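Local coordinates for transcription regulator PadR N-terminal domain-containing protein (Streptococcus mutans, PDB 3L7W) that probably regulates transcription as a dimeric PadR-family factor that binds DNA through a winged helix-turn-helix domain, at residues L13-V18 against G54-Y59. Numbering follows the deposited sequence.
Sequences LILAIV and GYLSTY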
ATOM      1  N   LEU A  13      -3.168  10.637  -0.167  1.00 27.61           N
ATOM      2  CA  LEU A  13      -3.194  11.204  -1.515  1.00 28.09           C
ATOM      3  C   LEU A  13      -4.007  12.492  -1.560  1.00 26.94           C
ATOM      4  O   LEU A  13      -3.589  13.474  -2.147  1.00 30.45           O
ATOM      5  CB  LEU A  13      -3.746  10.189  -2.521  1.00 23.02           C
ATOM      6  CG  LEU A  13      -2.787   8.999  -2.742  1.00 27.39           C
ATOM      7  CD1 LEU A  13      -3.476   7.913  -3.521  1.00 22.72           C
ATOM      8  CD2 LEU A  13      -1.535   9.443  -3.466  1.00 21.23           C
ATOM      9  N   ILE A  14      -5.185  12.475  -0.953  1.00 21.07           N
ATOM     10  CA  ILE A  14      -6.037  13.650  -0.977  1.00 29.64           C
ATOM     11  C   ILE A  14      -5.308  14.832  -0.364  1.00 34.50           C
ATOM     12  O   ILE A  14      -5.181  15.883  -0.982  1.00 28.26           O
ATOM     13  CB  ILE A  14      -7.325  13.428  -0.189  1.00 24.43           C
ATOM     14  CG1 ILE A  14      -8.243  12.461  -0.946  1.00 26.19           C
ATOM     15  CG2 ILE A  14      -8.016  14.752   0.040  1.00 25.48           C
ATOM     16  CD1 ILE A  14      -9.367  11.921  -0.115  1.00 28.95           C
ATOM     17  N   LEU A  15      -4.827  14.657   0.859  1.00 25.63           N
ATOM     18  CA  LEU A  15      -4.113  15.736   1.523  1.00 22.63           C
ATOM     19  C   LEU A  15      -2.921  16.176   0.693  1.00 26.42           C
ATOM     20  O   LEU A  15      -2.650  17.367   0.570  1.00 30.16           O
ATOM     21  CB  LEU A  15      -3.662  15.296   2.908  1.00 30.94           C
ATOM     22  CG  LEU A  15      -4.534  15.739   4.083  1.00 36.03           C
ATOM     23  CD1 LEU A  15      -5.980  15.945   3.678  1.00 33.51           C
ATOM     24  CD2 LEU A  15      -4.404  14.781   5.253  1.00 32.52           C
ATOM     25  N   ALA A  16      -2.212  15.215   0.103  1.00 27.87           N
ATOM     26  CA  ALA A  16      -1.025  15.554  -0.663  1.00 29.26           C
ATOM     27  C   ALA A  16      -1.433  16.383  -1.859  1.00 28.71           C
ATOM     28  O   ALA A  16      -0.785  17.383  -2.176  1.00 31.56           O
ATOM     29  CB  ALA A  16      -0.264  14.307  -1.106  1.00 28.90           C
ATOM     30  N   ILE A  17      -2.514  15.966  -2.514  1.00 27.24           N
ATOM     31  CA  ILE A  17      -2.983  16.645  -3.717  1.00 25.26           C
ATOM     32  C   ILE A  17      -3.435  18.053  -3.357  1.00 34.82           C
ATOM     33  O   ILE A  17      -3.069  19.028  -4.009  1.00 32.83           O
ATOM     34  CB  ILE A  17      -4.146  15.892  -4.353  1.00 22.62           C
ATOM     35  CG1 ILE A  17      -3.654  14.561  -4.943  1.00 27.28           C
ATOM     36  CG2 ILE A  17      -4.783  16.720  -5.439  1.00 29.01           C
ATOM     37  CD1 ILE A  17      -4.763  13.662  -5.385  1.00 35.28           C
ATOM     38  N   VAL A  18      -4.219  18.146  -2.293  1.00 29.68           N
ATOM     39  CA  VAL A  18      -4.763  19.411  -1.875  1.00 31.44           C
ATOM     40  C   VAL A  18      -3.646  20.328  -1.412  1.00 34.92           C
ATOM     41  O   VAL A  18      -3.780  21.541  -1.483  1.00 36.09           O
ATOM     42  CB  VAL A  18      -5.818  19.218  -0.788  1.00 29.39           C
ATOM     43  CG1 VAL A  18      -6.340  20.580  -0.294  1.00 30.89           C
ATOM     44  CG2 VAL A  18      -6.959  18.379  -1.354  1.00 28.18           C
ATOM     45  N   GLY A  54     -10.683  18.175  10.420  1.00 35.70           N
ATOM     46  CA  GLY A  54     -10.046  19.478  10.430  1.00 38.10           C
ATOM     47  C   GLY A  54      -8.865  19.623   9.503  1.00 36.90           C
ATOM     48  O   GLY A  54      -8.245  20.690   9.434  1.00 33.14           O
ATOM     49  N   TYR A  55      -8.549  18.567   8.761  1.00 35.81           N
ATOM     50  CA  TYR A  55      -7.369  18.608   7.894  1.00 29.75           C
ATOM     51  C   TYR A  55      -7.656  19.367   6.614  1.00 28.79           C
ATOM     52  O   TYR A  55      -6.758  19.930   5.995  1.00 27.85           O
ATOM     53  CB  TYR A  55      -6.903  17.190   7.574  1.00 26.22           C
ATOM     54  CG  TYR A  55      -6.599  16.389   8.815  1.00 33.32           C
ATOM     55  CD1 TYR A  55      -5.811  16.922   9.832  1.00 41.33           C
ATOM     56  CD2 TYR A  55      -7.097  15.107   8.972  1.00 35.03           C
ATOM     57  CE1 TYR A  55      -5.524  16.186  10.973  1.00 40.73           C
ATOM     58  CE2 TYR A  55      -6.816  14.365  10.110  1.00 39.32           C
ATOM     59  CZ  TYR A  55      -6.029  14.908  11.101  1.00 41.15           C
ATOM     60  OH  TYR A  55      -5.753  14.159  12.220  1.00 46.43           O
ATOM     61  N   LEU A  56      -8.920  19.361   6.209  1.00 31.97           N
ATOM     62  CA  LEU A  56      -9.335  20.135   5.051  1.00 34.19           C
ATOM     63  C   LEU A  56     -10.417  21.149   5.451  1.00 36.40           C
ATOM     64  O   LEU A  56     -11.338  20.838   6.199  1.00 36.42           O
ATOM     65  CB  LEU A  56      -9.879  19.215   3.961  1.00 26.59           C
ATOM     66  CG  LEU A  56      -8.882  18.238   3.329  1.00 26.29           C
ATOM     67  CD1 LEU A  56      -9.624  17.251   2.445  1.00 31.00           C
ATOM     68  CD2 LEU A  56      -7.832  18.984   2.528  1.00 21.16           C
ATOM     69  N   SER A  57     -10.305  22.368   4.952  1.00 27.04           N
ATOM     70  CA  SER A  57     -11.407  23.291   5.074  1.00 38.71           C
ATOM     71  C   SER A  57     -11.915  23.389   3.660  1.00 41.66           C
ATOM     72  O   SER A  57     -11.199  23.034   2.723  1.00 38.80           O
ATOM     73  CB  SER A  57     -10.950  24.653   5.600  1.00 29.99           C
ATOM     74  OG  SER A  57     -10.089  25.269   4.671  1.00 39.76           O
ATOM     75  N   THR A  58     -13.146  23.856   3.502  1.00 33.03           N
ATOM     76  CA  THR A  58     -13.754  23.951   2.187  1.00 37.17           C
ATOM     77  C   THR A  58     -14.387  25.314   1.962  1.00 40.01           C
ATOM     78  O   THR A  58     -14.816  25.990   2.898  1.00 35.84           O
ATOM     79  CB  THR A  58     -14.893  22.951   2.055  1.00 37.55           C
ATOM     80  OG1 THR A  58     -15.838  23.219   3.096  1.00 37.06           O
ATOM     81  CG2 THR A  58     -14.384  21.504   2.161  1.00 36.23           C
ATOM     82  N   TYR A  59     -14.476  25.694   0.701  1.00 34.33           N
ATOM     83  CA  TYR A  59     -15.164  26.903   0.331  1.00 33.59           C
ATOM     84  C   TYR A  59     -15.685  26.658  -1.051  1.00 38.34           C
ATOM     85  O   TYR A  59     -15.259  25.712  -1.724  1.00 32.45           O
ATOM     86  CB  TYR A  59     -14.219  28.100   0.346  1.00 30.83           C
ATOM     87  CG  TYR A  59     -13.009  27.946  -0.537  1.00 29.13           C
ATOM     88  CD1 TYR A  59     -11.850  27.342  -0.058  1.00 30.19           C
ATOM     89  CD2 TYR A  59     -13.015  28.411  -1.845  1.00 25.81           C
ATOM     90  CE1 TYR A  59     -10.719  27.220  -0.857  1.00 29.17           C
ATOM     91  CE2 TYR A  59     -11.893  28.269  -2.662  1.00 33.17           C
ATOM     92  CZ  TYR A  59     -10.747  27.677  -2.154  1.00 29.74           C
ATOM     93  OH  TYR A  59      -9.632  27.537  -2.944  1.00 29.55           O
TER
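Leu56, the first residue of strand 56-63, reaches toward helix 7-20 and meets Ile14, Leu15 and Val18. Its CB points at the helix but stays short of van der Waals contact. A chi1 of -65° sets CG anti to the carbonyl carbon, and there this branch carbon lies 3.7 Å from Leu15 CD1. The methyls then part: Leu56 CD1 rests 3.8 Å from Ile14 CG2, the two side chains crossing at about a right angle, while Leu56 CD2 packs 3.6 Å from Val18 CG1, with Val18 CB and CG2 a little farther off. Leu15 CD1 also touches both methyls of Leu56. Leu15 CD2 comes 4.2 Å from Tyr55 CB, whereas the tyrosine ring leads away to stack on His80. Ile14 also touches Leu43, Ile46 and Leu47 of helix 40-52, and Leu15 touches Leu73 of strand 66-73 and Leu84 of the long helix 75-100, which also covers this core where the first helix meets the base of the wing. Every contact across it is carbon to carbon, so this interface rests on shape fit and water exclusion; backbone bonds to neighbouring segments place the strand itself.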